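Local atomic coordinates of tRNA (guanine(9)-N1)-methyltransferase (Schizosaccharomyces pombe, PDB entry 4JWH), a protein that transfers a methyl group from S-adenosyl-L-methionine to N1 of guanosine 9 in cytoplasmic tRNA, leaving S-adenosyl-L-homocysteine. Residues 109-115 with 223-227; 121-125 with 152-157; 196-200 with 235-239; 210-214 with 254-258; 259-263 with 273-277. All coordinates share one frame; numbering follows the deposited sequence.

How the contacts relate
Three of the five contacts touch the bound S-adenosyl-L-homocysteine: contact 1 at its carboxylate, contact 4 at its ribose and the adenine beside it, and contact 3 at adenine N1. Contacts 1 and 4, with centres about 11 Å apart, lie on neighbouring strands, 105-109 and 208-212, Asp109 N lying 2.8 Å from Ile211 O. Contact 1 meets contact 3 through Gln225 and Thr235. Contact 2 adjoins contact 1, where Asp113 takes up backbone NH groups at the start of helix 151-161, and its Leu124 packs on Ala213 of contact 4. Contact 5 continues helix 254-267 beyond contact 4 and meets contact 3 through Leu238 and Pro239; its centre is about 24 Å from that of contact 1.

Contact 1: residues 109-115 with 223-227. With SAH (S-adenosyl-L-homocysteine), chain C.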
# COMPACT_ATOMS: atom_id res chain seq x y z
N ASP A 109 -5.23 0.99 3.84
CA ASP A 109 -6.02 1.25 5.04
C ASP A 109 -6.44 2.71 4.99
O ASP A 109 -5.66 3.61 5.31
CB ASP A 109 -5.21 0.95 6.31
CG ASP A 109 -5.93 1.38 7.59
OD1 ASP A 109 -7.17 1.59 7.60
OD2 ASP A 109 -5.25 1.45 8.63
N CYS A 110 -7.69 2.94 4.59
CA CYS A 110 -8.15 4.30 4.39
C CYS A 110 -8.94 4.84 5.57
O CYS A 110 -9.90 5.56 5.38
CB CYS A 110 -8.98 4.42 3.10
SG CYS A 110 -8.13 3.96 1.57
N ALA A 111 -8.50 4.53 6.78
CA ALA A 111 -9.17 4.97 8.00
C ALA A 111 -8.81 6.35 8.52
O ALA A 111 -9.27 6.72 9.61
CB ALA A 111 -8.96 3.92 9.12
N PHE A 112 -8.01 7.12 7.78
CA PHE A 112 -7.41 8.36 8.37
C PHE A 112 -7.88 9.68 7.73
O PHE A 112 -7.21 10.71 7.86
CB PHE A 112 -5.87 8.29 8.33
CG PHE A 112 -5.32 6.96 8.75
CD1 PHE A 112 -5.27 6.61 10.10
CD2 PHE A 112 -4.89 6.05 7.79
CE1 PHE A 112 -4.78 5.36 10.49
CE2 PHE A 112 -4.40 4.81 8.16
CZ PHE A 112 -4.34 4.46 9.52
N ASP A 113 -9.01 9.62 7.03
CA ASP A 113 -9.64 10.79 6.39
C ASP A 113 -9.61 12.03 7.31
O ASP A 113 -9.21 13.12 6.89
CB ASP A 113 -11.10 10.45 6.03
CG ASP A 113 -11.58 11.10 4.74
OD1 ASP A 113 -12.25 12.15 4.87
OD2 ASP A 113 -11.33 10.56 3.63
N ASP A 114 -9.99 11.86 8.56
CA ASP A 114 -10.05 12.99 9.51
C ASP A 114 -8.69 13.60 9.88
O ASP A 114 -8.64 14.70 10.46
CB ASP A 114 -10.78 12.58 10.80
CG ASP A 114 -12.24 12.25 10.56
OD1 ASP A 114 -12.90 12.92 9.73
OD2 ASP A 114 -12.74 11.33 11.22
N LEU A 115 -7.59 12.92 9.56
CA LEU A 115 -6.26 13.47 9.90
C LEU A 115 -5.65 14.32 8.79
O LEU A 115 -4.59 14.94 8.99
CB LEU A 115 -5.29 12.35 10.30
CG LEU A 115 -5.76 11.42 11.43
CD1 LEU A 115 -4.69 10.39 11.79
CD2 LEU A 115 -6.19 12.25 12.66
N LEU A 223 1.97 6.48 14.08
CA LEU A 223 0.52 6.33 13.91
C LEU A 223 0.18 4.88 13.54
O LEU A 223 -0.59 4.17 14.25
CB LEU A 223 0.01 7.31 12.85
CG LEU A 223 -1.46 7.24 12.42
CD1 LEU A 223 -2.38 7.96 13.39
CD2 LEU A 223 -1.60 7.83 11.03
N CYS A 224 0.73 4.43 12.43
CA CYS A 224 0.35 3.09 11.93
C CYS A 224 0.91 2.01 12.83
O CYS A 224 0.22 1.02 13.13
CB CYS A 224 0.72 2.92 10.45
SG CYS A 224 -0.29 4.05 9.45
N GLN A 225 2.13 2.23 13.32
CA GLN A 225 2.70 1.29 14.26
C GLN A 225 1.77 1.13 15.46
O GLN A 225 1.55 0.01 15.92
CB GLN A 225 4.13 1.71 14.68
CG GLN A 225 4.80 0.79 15.73
CD GLN A 225 5.14 -0.62 15.22
OE1 GLN A 225 5.41 -0.82 14.04
NE2 GLN A 225 5.13 -1.60 16.11
N ASN A 226 1.21 2.23 15.95
CA ASN A 226 0.38 2.17 17.18
C ASN A 226 -0.92 1.45 16.96
O ASN A 226 -1.40 0.71 17.80
CB ASN A 226 0.07 3.59 17.68
CG ASN A 226 1.24 4.20 18.45
OD1 ASN A 226 2.08 3.48 18.97
ND2 ASN A 226 1.33 5.53 18.47
N LYS A 227 -1.50 1.70 15.80
CA LYS A 227 -2.78 1.15 15.43
C LYS A 227 -2.68 -0.37 15.35
O LYS A 227 -3.48 -1.08 15.94
CB LYS A 227 -3.22 1.74 14.09
CG LYS A 227 -4.52 1.11 13.57
CD LYS A 227 -5.01 1.76 12.33
CE LYS A 227 -6.32 1.10 11.91
NZ LYS A 227 -6.89 1.87 10.79
N SAH C . 3.16 8.73 9.91
CA SAH C . 2.47 7.85 8.98
CB SAH C . 2.95 8.26 7.56
CG SAH C . 3.17 7.09 6.70
SD SAH C . 3.56 7.12 4.99
C SAH C . 2.60 6.43 9.51
O SAH C . 2.67 5.43 8.86
OXT SAH C . 2.56 6.26 10.69
C5' SAH C . 2.29 6.12 4.33
C4' SAH C . 2.44 4.61 4.44
O4' SAH C . 3.49 4.11 3.66
C3' SAH C . 2.66 4.02 5.83
O3' SAH C . 1.47 3.91 6.56
C2' SAH C . 3.31 2.71 5.57
O2' SAH C . 2.31 1.77 5.34
C1' SAH C . 4.08 3.03 4.31
N9 SAH C . 5.52 3.24 4.55
C8 SAH C . 6.19 4.34 4.32
N7 SAH C . 7.47 4.20 4.56
C5 SAH C . 7.64 2.97 4.92
C6 SAH C . 8.77 2.14 5.33
N6 SAH C . 9.98 2.63 5.39
N1 SAH C . 8.53 0.88 5.64
C2 SAH C . 7.31 0.38 5.59
N3 SAH C . 6.25 1.06 5.25
C4 SAH C . 6.35 2.34 4.90
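Phe112 and Leu223 form the apolar centre, Leu223 laying CD2 over one face of the ring at 4.0 Å from Phe112 CD1. The other branch of Leu223 meets Leu115 tip to tip, CD1 to CD1 at 3.7 Å. Beside them Cys224 SG stands 4.8 Å from the Phe112 ring centroid, an oblique sulfur-aromatic contact for which a small, polarisable thiol is well suited. The loop after strand 105-109 is thus packed against the first turn of helix 223-231, at the cofactor site of this SPOUT-type methyltransferase. There Cys224 N donates a nearly straight bond (171°) to OXT of S-adenosyl-L-homocysteine, 3.1 Å away. Farther out, Lys227 leaves the helix fully extended, its CD 4.0 Å from Phe112 CZ, and with CG anti to the backbone N (chi1 175°) its amine is carried across to Asp109. Lys227 NZ bonds to Asp109 OD2 at 2.7 Å through the syn lone pair, and more weakly to Asp109 OD1, completing a salt bridge. Asp109 OD2 is also hydrogen-bonded to Tyr191 OH. A methionine in place of Lys227 would probably leave the buried Asp109 carboxylate without its charged mate, dependent on Tyr191 and a weak bond from Ala111 N.

Contact 2: residues 121-125 with 152-157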
# COMPACT_ATOMS: atom_id res chain seq x y z
N ILE A 121 -5.62 14.95 1.05
CA ILE A 121 -6.63 14.07 0.44
C ILE A 121 -6.50 14.00 -1.07
O ILE A 121 -6.52 12.92 -1.66
CB ILE A 121 -8.07 14.50 0.79
CG1 ILE A 121 -8.35 14.25 2.28
CG2 ILE A 121 -9.11 13.73 -0.09
CD1 ILE A 121 -8.71 12.78 2.60
N ASN A 122 -6.37 15.17 -1.69
CA ASN A 122 -6.15 15.24 -3.14
C ASN A 122 -4.92 14.43 -3.56
O ASN A 122 -5.00 13.61 -4.48
CB ASN A 122 -6.03 16.69 -3.62
CG ASN A 122 -7.31 17.50 -3.41
OD1 ASN A 122 -8.30 17.00 -2.86
ND2 ASN A 122 -7.28 18.76 -3.83
N SER A 123 -3.80 14.63 -2.85
CA SER A 123 -2.60 13.84 -3.11
C SER A 123 -2.82 12.32 -2.91
O SER A 123 -2.42 11.51 -3.76
CB SER A 123 -1.43 14.35 -2.27
OG SER A 123 -0.44 13.34 -2.17
N LEU A 124 -3.45 11.93 -1.80
CA LEU A 124 -3.76 10.52 -1.53
C LEU A 124 -4.57 9.91 -2.67
O LEU A 124 -4.32 8.82 -3.16
CB LEU A 124 -4.50 10.40 -0.19
CG LEU A 124 -4.88 8.95 0.19
CD1 LEU A 124 -3.60 8.08 0.35
CD2 LEU A 124 -5.70 8.98 1.45
N CYS A 125 -5.54 10.66 -3.16
CA CYS A 125 -6.37 10.14 -4.22
C CYS A 125 -5.56 9.81 -5.51
O CYS A 125 -5.75 8.78 -6.15
CB CYS A 125 -7.47 11.15 -4.48
SG CYS A 125 -8.48 10.65 -5.82
N ARG A 152 -14.17 11.92 2.36
CA ARG A 152 -13.66 12.90 1.42
C ARG A 152 -12.75 12.29 0.38
O ARG A 152 -12.65 12.79 -0.75
CB ARG A 152 -12.94 14.02 2.18
CG ARG A 152 -13.87 15.03 2.84
CD ARG A 152 -13.02 16.10 3.52
NE ARG A 152 -12.14 15.48 4.51
CZ ARG A 152 -10.91 15.87 4.79
NH1 ARG A 152 -10.33 16.88 4.16
NH2 ARG A 152 -10.24 15.22 5.71
N LEU A 153 -12.09 11.19 0.74
CA LEU A 153 -11.32 10.42 -0.25
C LEU A 153 -12.23 9.87 -1.35
O LEU A 153 -11.96 10.06 -2.53
CB LEU A 153 -10.49 9.30 0.43
CG LEU A 153 -9.59 8.46 -0.47
CD1 LEU A 153 -8.49 9.32 -1.19
CD2 LEU A 153 -8.93 7.28 0.32
N LYS A 154 -13.30 9.18 -0.97
CA LYS A 154 -14.23 8.60 -1.95
C LYS A 154 -14.90 9.69 -2.82
O LYS A 154 -15.03 9.53 -4.02
CB LYS A 154 -15.29 7.75 -1.24
CG LYS A 154 -16.28 7.04 -2.18
CD LYS A 154 -17.36 6.29 -1.39
CE LYS A 154 -18.26 5.48 -2.29
NZ LYS A 154 -18.84 6.40 -3.35
N THR A 155 -15.33 10.77 -2.20
CA THR A 155 -15.88 11.91 -2.98
C THR A 155 -14.86 12.43 -4.00
O THR A 155 -15.11 12.44 -5.20
CB THR A 155 -16.30 13.01 -2.02
OG1 THR A 155 -17.24 12.45 -1.08
CG2 THR A 155 -16.91 14.24 -2.75
N ARG A 156 -13.68 12.81 -3.49
CA ARG A 156 -12.58 13.32 -4.31
C ARG A 156 -12.28 12.39 -5.48
O ARG A 156 -12.20 12.83 -6.63
CB ARG A 156 -11.32 13.50 -3.45
CG ARG A 156 -10.08 13.99 -4.22
CD ARG A 156 -10.29 15.39 -4.74
NE ARG A 156 -9.16 15.83 -5.54
CZ ARG A 156 -9.18 16.87 -6.38
NH1 ARG A 156 -10.29 17.57 -6.55
NH2 ARG A 156 -8.07 17.19 -7.05
N GLN A 157 -12.14 11.11 -5.18
CA GLN A 157 -11.89 10.10 -6.21
C GLN A 157 -12.91 10.16 -7.34
O GLN A 157 -12.54 10.17 -8.51
CB GLN A 157 -11.87 8.69 -5.63
CG GLN A 157 -11.53 7.64 -6.65
CD GLN A 157 -11.55 6.25 -6.07
OE1 GLN A 157 -12.61 5.74 -5.69
NE2 GLN A 157 -10.38 5.61 -6.00
O HOH W 1 -8.00 7.22 -6.56
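Ile121, Leu124 and Cys125 of helix 118-137 pack against Arg152, Leu153 and Arg156 of helix 151-161 in a buried helix-helix contact within the SPOUT-type domain. The short axes cross at -64°, 9.3 Å apart. Leu153 fills the middle: CD2 meets Leu124 CD2 at 3.8 Å, while CD1 lies 3.8 Å from Cys125 CA, where a small cysteine lets the backbone come close. Ile121, branched at CB, meets Arg152 twice: Ile121 CG2 rests 3.7 Å from Arg152 O, and CG1 lies off centre over one face of the Arg152 guanidinium, whose NH2 is bonded to Met116 O. On the more exposed side the Asn122 amide stacks on the Arg156 guanidinium, the planes 20° apart; Asn122 OD1 sits over that face, 3.0 Å from Arg156 NE, at an angle too poor for a hydrogen bond. The bend in Arg156 at chi2 (66°) turns the group across Asn122, while its CG touches Cys125 CB. With an alanine in place of Arg156, the Asn122 amide would probably lose the flat surface it lies on and turn more freely. Cys125 SG comes 3.5 Å from Gln157 CA, and a water bridges the helices, donating to Cys125 O and accepting from Gln157 NE2 at 2.9 Å.

Contact 3: residues 196-200 with 235-239. With SAH (S-adenosyl-L-homocysteine), chain C.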
# COMPACT_ATOMS: atom_id res chain seq x y z
N SER A 196 8.42 0.29 12.61
CA SER A 196 8.53 -1.06 13.13
C SER A 196 9.97 -1.38 13.54
O SER A 196 10.91 -0.87 12.93
CB SER A 196 8.07 -2.07 12.10
OG SER A 196 7.95 -3.38 12.65
N ASP A 197 10.10 -2.20 14.58
CA ASP A 197 11.37 -2.82 14.97
C ASP A 197 11.74 -3.97 14.04
O ASP A 197 12.89 -4.40 14.01
CB ASP A 197 11.25 -3.42 16.38
CG ASP A 197 11.06 -2.38 17.46
OD1 ASP A 197 11.18 -1.17 17.17
OD2 ASP A 197 10.80 -2.78 18.61
N ASN A 198 10.74 -4.51 13.33
CA ASN A 198 10.92 -5.64 12.43
C ASN A 198 11.13 -5.21 10.98
O ASN A 198 10.65 -4.14 10.57
CB ASN A 198 9.70 -6.55 12.50
CG ASN A 198 9.27 -6.85 13.93
OD1 ASN A 198 10.12 -7.13 14.79
ND2 ASN A 198 7.97 -6.78 14.19
N THR A 199 11.83 -6.05 10.21
CA THR A 199 12.14 -5.71 8.81
C THR A 199 11.58 -6.79 7.87
O THR A 199 11.81 -7.96 8.08
CB THR A 199 13.66 -5.53 8.60
OG1 THR A 199 14.12 -4.44 9.41
CG2 THR A 199 13.99 -5.21 7.17
N ILE A 200 10.83 -6.37 6.85
CA ILE A 200 10.36 -7.33 5.85
C ILE A 200 11.48 -7.69 4.89
O ILE A 200 12.26 -6.82 4.48
CB ILE A 200 9.07 -6.86 5.13
CG1 ILE A 200 8.37 -8.07 4.50
CG2 ILE A 200 9.33 -5.78 4.10
CD1 ILE A 200 6.91 -7.93 4.48
N THR A 235 3.94 -5.89 12.43
CA THR A 235 4.36 -4.76 11.62
C THR A 235 5.76 -5.05 11.12
O THR A 235 6.45 -5.91 11.67
CB THR A 235 4.38 -3.46 12.44
OG1 THR A 235 5.34 -3.56 13.49
CG2 THR A 235 2.99 -3.18 13.08
N ALA A 236 6.18 -4.34 10.09
CA ALA A 236 7.48 -4.54 9.44
C ALA A 236 7.79 -3.31 8.63
O ALA A 236 6.89 -2.75 7.95
CB ALA A 236 7.44 -5.76 8.53
N LYS A 237 9.05 -2.87 8.68
CA LYS A 237 9.52 -1.81 7.79
C LYS A 237 10.25 -2.38 6.60
O LYS A 237 10.81 -3.47 6.66
CB LYS A 237 10.43 -0.85 8.54
CG LYS A 237 11.75 -1.47 8.94
CD LYS A 237 12.49 -0.52 9.83
CE LYS A 237 13.53 -1.26 10.70
NZ LYS A 237 14.66 -0.30 10.77
N LEU A 238 10.27 -1.62 5.51
CA LEU A 238 10.99 -1.99 4.30
C LEU A 238 12.49 -2.05 4.60
O LEU A 238 12.99 -1.27 5.43
CB LEU A 238 10.73 -0.96 3.19
CG LEU A 238 9.33 -1.01 2.54
CD1 LEU A 238 9.18 0.11 1.54
CD2 LEU A 238 9.10 -2.35 1.88
N PRO A 239 13.21 -2.99 3.95
CA PRO A 239 14.66 -3.13 4.22
C PRO A 239 15.47 -2.03 3.51
O PRO A 239 16.39 -2.30 2.73
CB PRO A 239 14.98 -4.52 3.69
CG PRO A 239 13.97 -4.76 2.58
CD PRO A 239 12.73 -3.97 2.95
N SAH C . 3.16 8.73 9.91
CA SAH C . 2.47 7.85 8.98
CB SAH C . 2.95 8.26 7.56
CG SAH C . 3.17 7.09 6.70
SD SAH C . 3.56 7.12 4.99
C SAH C . 2.60 6.43 9.51
O SAH C . 2.67 5.43 8.86
OXT SAH C . 2.56 6.26 10.69
C5' SAH C . 2.29 6.12 4.33
C4' SAH C . 2.44 4.61 4.44
O4' SAH C . 3.49 4.11 3.66
C3' SAH C . 2.66 4.02 5.83
O3' SAH C . 1.47 3.91 6.56
C2' SAH C . 3.31 2.71 5.57
O2' SAH C . 2.31 1.77 5.34
C1' SAH C . 4.08 3.03 4.31
N9 SAH C . 5.52 3.24 4.55
C8 SAH C . 6.19 4.34 4.32
N7 SAH C . 7.47 4.20 4.56
C5 SAH C . 7.64 2.97 4.92
C6 SAH C . 8.77 2.14 5.33
N6 SAH C . 9.98 2.63 5.39
N1 SAH C . 8.53 0.88 5.64
C2 SAH C . 7.31 0.38 5.59
N3 SAH C . 6.25 1.06 5.25
C4 SAH C . 6.35 2.34 4.90
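Two backbone hydrogen bonds join the segments, Lys237 N to Asn198 O at 2.8 Å and Ile200 N to Lys237 O at 2.9 Å, so that Thr199 and Lys237 form a single beta bridge. The bridge lies just beyond strand 234-236, an outermost strand of the parallel sheet, and joins it to the loop after strand 189-192. Among the side chains, Asn198 ND2 reaches Thr235 O at 3.1 Å, the acceptor lying in the amide plane, which helps to hold the turn of the amide. Ser196 OG donates to Thr235 OG1 at 2.7 Å and also accepts from Asn198 N, closing an ST turn; a short hydroxyl suits both tasks. Its position, anti to the backbone N (chi1 -170°), carries it toward Thr235, whose OG1 is also bonded to Gln225 OE1. Apolar contacts fill the other end: Ile200 CB meets Ala236 CB at 3.9 Å, and Ile200 CG2 packs on Leu238 CD2 and on the Pro239 ring, with Trp270 of helix 270-277 against these residues too. With Lys237 bonded through both N and O, the next NH, Leu238 N, is presented almost straight (173°) to N1 of the S-adenosyl-L-homocysteine adenine at 3.0 Å, consistent with recognition of the adenine N1 acceptor.

Contact 4: residues 210-214 with 254-258; sequences IIGAI and VNQVF. With SAH (S-adenosyl-L-homocysteine), chain C.
Ile211 carries the tight part of this contact, wedged from strand 208-212 against the first turns of helix 254-267. Its CD1 lies 3.9 Å from Val257 CG1 and 4.0 Å from Phe258 CB, near the edge of the Phe258 ring, while its CG2 meets Val254 CG1. With CG1 anti to the carbonyl carbon (chi1 -53°) and the chain extended from there, CD1 reaches the helix and CG2 is left to pack on Val254 and on the ribose. Branched aliphatic residues fit here because each supplies two methyl arms: Val257 turns CG1 to Ile211 and CG2 to the adenine, 3.5 Å from N9 of S-adenosyl-L-homocysteine. Val254 likewise sends its second methyl, CG2, to within 3.3 Å of Gly212 O.

Strand and helix run nearly antiparallel (158°), as when a helix covers the central parallel sheet of an alpha/beta fold. Past the strand end the packing is looser. Ala213 is the centre of an inverse gamma turn, Ile214 starts its side chain away from the helix at CB, and a water links the backbones, donating to Ile214 O and accepting from Val254 N at 3.1 Å.

Gly212 N binds the ribose O2' at 3.0 Å, and a CB on this residue would run into O3'; the absence of a side chain therefore makes room for the sugar. Apolar methyls on the helix side and a bare peptide NH on the strand side together imply a cofactor site that holds the ribose by a directed bond while methyls pack against the base.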
# COMPACT_ATOMS: atom_id res chain seq x y z
N ILE A 210 -0.52 -4.49 4.63
CA ILE A 210 -1.30 -3.26 4.75
C ILE A 210 -0.41 -2.04 4.57
O ILE A 210 0.65 -1.97 5.18
CB ILE A 210 -2.01 -3.16 6.11
CG1 ILE A 210 -2.87 -4.42 6.38
CG2 ILE A 210 -2.93 -1.91 6.18
CD1 ILE A 210 -3.11 -4.66 7.88
N ILE A 211 -0.86 -1.10 3.75
CA ILE A 211 -0.24 0.24 3.64
C ILE A 211 -1.20 1.27 4.26
O ILE A 211 -2.40 1.27 3.93
CB ILE A 211 0.05 0.61 2.17
CG1 ILE A 211 0.88 -0.51 1.50
CG2 ILE A 211 0.74 1.99 2.09
CD1 ILE A 211 1.01 -0.40 -0.02
N GLY A 212 -0.69 2.12 5.16
CA GLY A 212 -1.48 3.26 5.65
C GLY A 212 -1.83 4.26 4.55
O GLY A 212 -0.95 4.85 3.93
N ALA A 213 -3.12 4.48 4.30
CA ALA A 213 -3.50 5.42 3.24
C ALA A 213 -3.59 6.81 3.87
O ALA A 213 -4.66 7.26 4.28
CB ALA A 213 -4.82 5.03 2.55
N ILE A 214 -2.43 7.46 3.95
CA ILE A 214 -2.34 8.79 4.54
C ILE A 214 -1.14 9.58 3.98
O ILE A 214 -0.06 9.04 3.78
CB ILE A 214 -2.28 8.71 6.11
CG1 ILE A 214 -2.36 10.13 6.73
CG2 ILE A 214 -1.06 7.91 6.59
CD1 ILE A 214 -2.47 10.17 8.23
N VAL A 254 2.47 6.39 -0.16
CA VAL A 254 1.63 5.20 -0.37
C VAL A 254 1.99 4.50 -1.69
O VAL A 254 2.27 3.30 -1.70
CB VAL A 254 0.13 5.56 -0.35
CG1 VAL A 254 -0.72 4.34 -0.74
CG2 VAL A 254 -0.28 6.14 1.02
N ASN A 255 2.04 5.25 -2.78
CA ASN A 255 2.30 4.62 -4.08
C ASN A 255 3.74 4.16 -4.22
O ASN A 255 3.99 3.19 -4.90
CB ASN A 255 1.94 5.52 -5.29
CG ASN A 255 2.83 6.75 -5.37
OD1 ASN A 255 2.68 7.66 -4.58
ND2 ASN A 255 3.83 6.72 -6.27
N GLN A 256 4.68 4.85 -3.61
CA GLN A 256 6.08 4.39 -3.67
C GLN A 256 6.23 3.01 -3.00
O GLN A 256 6.91 2.11 -3.51
CB GLN A 256 7.05 5.40 -3.04
CG GLN A 256 7.34 6.60 -3.95
CD GLN A 256 8.19 7.65 -3.27
OE1 GLN A 256 8.05 7.88 -2.06
NE2 GLN A 256 9.07 8.31 -4.03
N VAL A 257 5.57 2.85 -1.87
CA VAL A 257 5.66 1.59 -1.12
C VAL A 257 4.98 0.51 -1.94
O VAL A 257 5.53 -0.56 -2.15
CB VAL A 257 4.95 1.74 0.25
CG1 VAL A 257 4.76 0.38 0.91
CG2 VAL A 257 5.79 2.66 1.14
N PHE A 258 3.79 0.80 -2.45
CA PHE A 258 3.09 -0.17 -3.31
C PHE A 258 3.96 -0.61 -4.49
O PHE A 258 4.11 -1.82 -4.76
CB PHE A 258 1.75 0.34 -3.85
CG PHE A 258 1.05 -0.68 -4.68
CD1 PHE A 258 0.21 -1.61 -4.09
CD2 PHE A 258 1.30 -0.78 -6.05
CE1 PHE A 258 -0.42 -2.62 -4.86
CE2 PHE A 258 0.71 -1.79 -6.81
CZ PHE A 258 -0.15 -2.71 -6.20
N SAH C . 3.16 8.73 9.91
CA SAH C . 2.47 7.85 8.98
CB SAH C . 2.95 8.26 7.56
CG SAH C . 3.17 7.09 6.70
SD SAH C . 3.56 7.12 4.99
C SAH C . 2.60 6.43 9.51
O SAH C . 2.67 5.43 8.86
OXT SAH C . 2.56 6.26 10.69
C5' SAH C . 2.29 6.12 4.33
C4' SAH C . 2.44 4.61 4.44
O4' SAH C . 3.49 4.11 3.66
C3' SAH C . 2.66 4.02 5.83
O3' SAH C . 1.47 3.91 6.56
C2' SAH C . 3.31 2.71 5.57
O2' SAH C . 2.31 1.77 5.34
C1' SAH C . 4.08 3.03 4.31
N9 SAH C . 5.52 3.24 4.55
C8 SAH C . 6.19 4.34 4.32
N7 SAH C . 7.47 4.20 4.56
C5 SAH C . 7.64 2.97 4.92
C6 SAH C . 8.77 2.14 5.33
N6 SAH C . 9.98 2.63 5.39
N1 SAH C . 8.53 0.88 5.64
C2 SAH C . 7.31 0.38 5.59
N3 SAH C . 6.25 1.06 5.25
C4 SAH C . 6.35 2.34 4.90
O HOH W 2 1.60 9.03 1.20

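Contact 5: residues 259-263 with 273-277; sequences EILSL and AFMEV
The axes of segments 259-263 and 273-277 pass 9.1 Å apart, their directions 136° from each other, a steeply splayed antiparallel pair. The backbones come nearest at Ile260 and Ala273, whose CA atoms are 5.3 Å apart; a side chain as small as a methyl suits this closeness, and Ala273 CB rests 3.8 Å from Ile260 O and touches Leu263 CB. This is a helical hairpin, joined by a short turn, at the C-terminal end of the modelled chain. Val277 fills the wider side, one turn on from Ala273. Its CB lies 3.8 Å from Ile260 CG1 and its CG2 meets Leu263 CD1 at 3.7 Å, while CG1, anti to the backbone N (chi1 173°), is carried to Glu259 OE2. Glu259 OE1 is hydrogen-bonded to Asn255 ND2. Ile260 sends CG2 toward the Phe274 ring, 3.8 Å from CE1, in an oblique approach. Phe274 starts away from helix 254-267, yet its ring reaches Ile260, and it also packs against Tyr243. Leu263 crosses Glu276 at about a right angle, CD1 lying 3.9 Å from Glu276 CB, so the glutamate lends its aliphatic stem.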
# COMPACT_ATOMS: atom_id res chain seq x y z
N GLU A 259 4.50 0.37 -5.21
CA GLU A 259 5.34 0.11 -6.37
C GLU A 259 6.56 -0.75 -6.00
O GLU A 259 6.97 -1.66 -6.76
CB GLU A 259 5.78 1.44 -7.00
CG GLU A 259 4.65 2.22 -7.69
CD GLU A 259 5.04 3.69 -7.91
OE1 GLU A 259 4.18 4.49 -8.29
OE2 GLU A 259 6.22 4.06 -7.63
N ILE A 260 7.16 -0.46 -4.85
CA ILE A 260 8.31 -1.25 -4.41
C ILE A 260 7.91 -2.71 -4.14
O ILE A 260 8.60 -3.63 -4.57
CB ILE A 260 8.99 -0.60 -3.18
CG1 ILE A 260 9.81 0.65 -3.61
CG2 ILE A 260 9.83 -1.63 -2.36
CD1 ILE A 260 10.00 1.56 -2.39
N LEU A 261 6.80 -2.92 -3.44
CA LEU A 261 6.30 -4.29 -3.17
C LEU A 261 6.08 -5.04 -4.47
O LEU A 261 6.52 -6.17 -4.61
CB LEU A 261 5.01 -4.26 -2.36
CG LEU A 261 5.08 -3.53 -1.01
CD1 LEU A 261 3.67 -3.51 -0.39
CD2 LEU A 261 6.08 -4.27 -0.09
N SER A 262 5.42 -4.39 -5.41
CA SER A 262 5.06 -4.99 -6.67
C SER A 262 6.30 -5.36 -7.47
O SER A 262 6.39 -6.46 -8.07
CB SER A 262 4.15 -4.00 -7.44
OG SER A 262 3.70 -4.54 -8.66
N LEU A 263 7.30 -4.49 -7.44
CA LEU A 263 8.56 -4.77 -8.13
C LEU A 263 9.36 -5.89 -7.46
O LEU A 263 10.09 -6.65 -8.12
CB LEU A 263 9.38 -3.50 -8.31
CG LEU A 263 8.80 -2.58 -9.42
CD1 LEU A 263 9.55 -1.24 -9.52
CD2 LEU A 263 8.76 -3.24 -10.75
N ALA A 273 14.31 -2.91 -6.88
CA ALA A 273 13.02 -2.26 -6.67
C ALA A 273 13.26 -0.83 -6.18
O ALA A 273 12.68 0.14 -6.71
CB ALA A 273 12.21 -3.06 -5.68
N PHE A 274 14.14 -0.68 -5.19
CA PHE A 274 14.52 0.65 -4.72
C PHE A 274 15.15 1.48 -5.86
O PHE A 274 14.81 2.64 -6.04
CB PHE A 274 15.52 0.57 -3.54
CG PHE A 274 14.99 -0.14 -2.33
CD1 PHE A 274 13.67 -0.00 -1.94
CD2 PHE A 274 15.84 -0.92 -1.54
CE1 PHE A 274 13.20 -0.64 -0.79
CE2 PHE A 274 15.37 -1.55 -0.39
CZ PHE A 274 14.04 -1.41 -0.03
N MET A 275 16.05 0.88 -6.62
CA MET A 275 16.75 1.59 -7.71
C MET A 275 15.78 2.14 -8.75
O MET A 275 15.97 3.23 -9.30
CB MET A 275 17.85 0.73 -8.32
CG MET A 275 19.02 0.51 -7.36
SD MET A 275 20.34 -0.52 -8.02
CE MET A 275 21.30 0.73 -8.92
N GLU A 276 14.70 1.41 -8.95
CA GLU A 276 13.68 1.80 -9.91
C GLU A 276 12.74 2.87 -9.35
O GLU A 276 12.36 3.80 -10.04
CB GLU A 276 12.91 0.56 -10.37
CG GLU A 276 12.25 0.71 -11.73
CD GLU A 276 13.25 0.93 -12.86
OE1 GLU A 276 14.21 0.13 -13.01
OE2 GLU A 276 13.06 1.93 -13.60
N VAL A 277 12.37 2.76 -8.08
CA VAL A 277 11.34 3.66 -7.55
C VAL A 277 11.97 4.88 -6.91
O VAL A 277 11.44 5.97 -7.00
CB VAL A 277 10.41 2.91 -6.58
CG1 VAL A 277 9.46 3.84 -5.89
CG2 VAL A 277 9.67 1.80 -7.33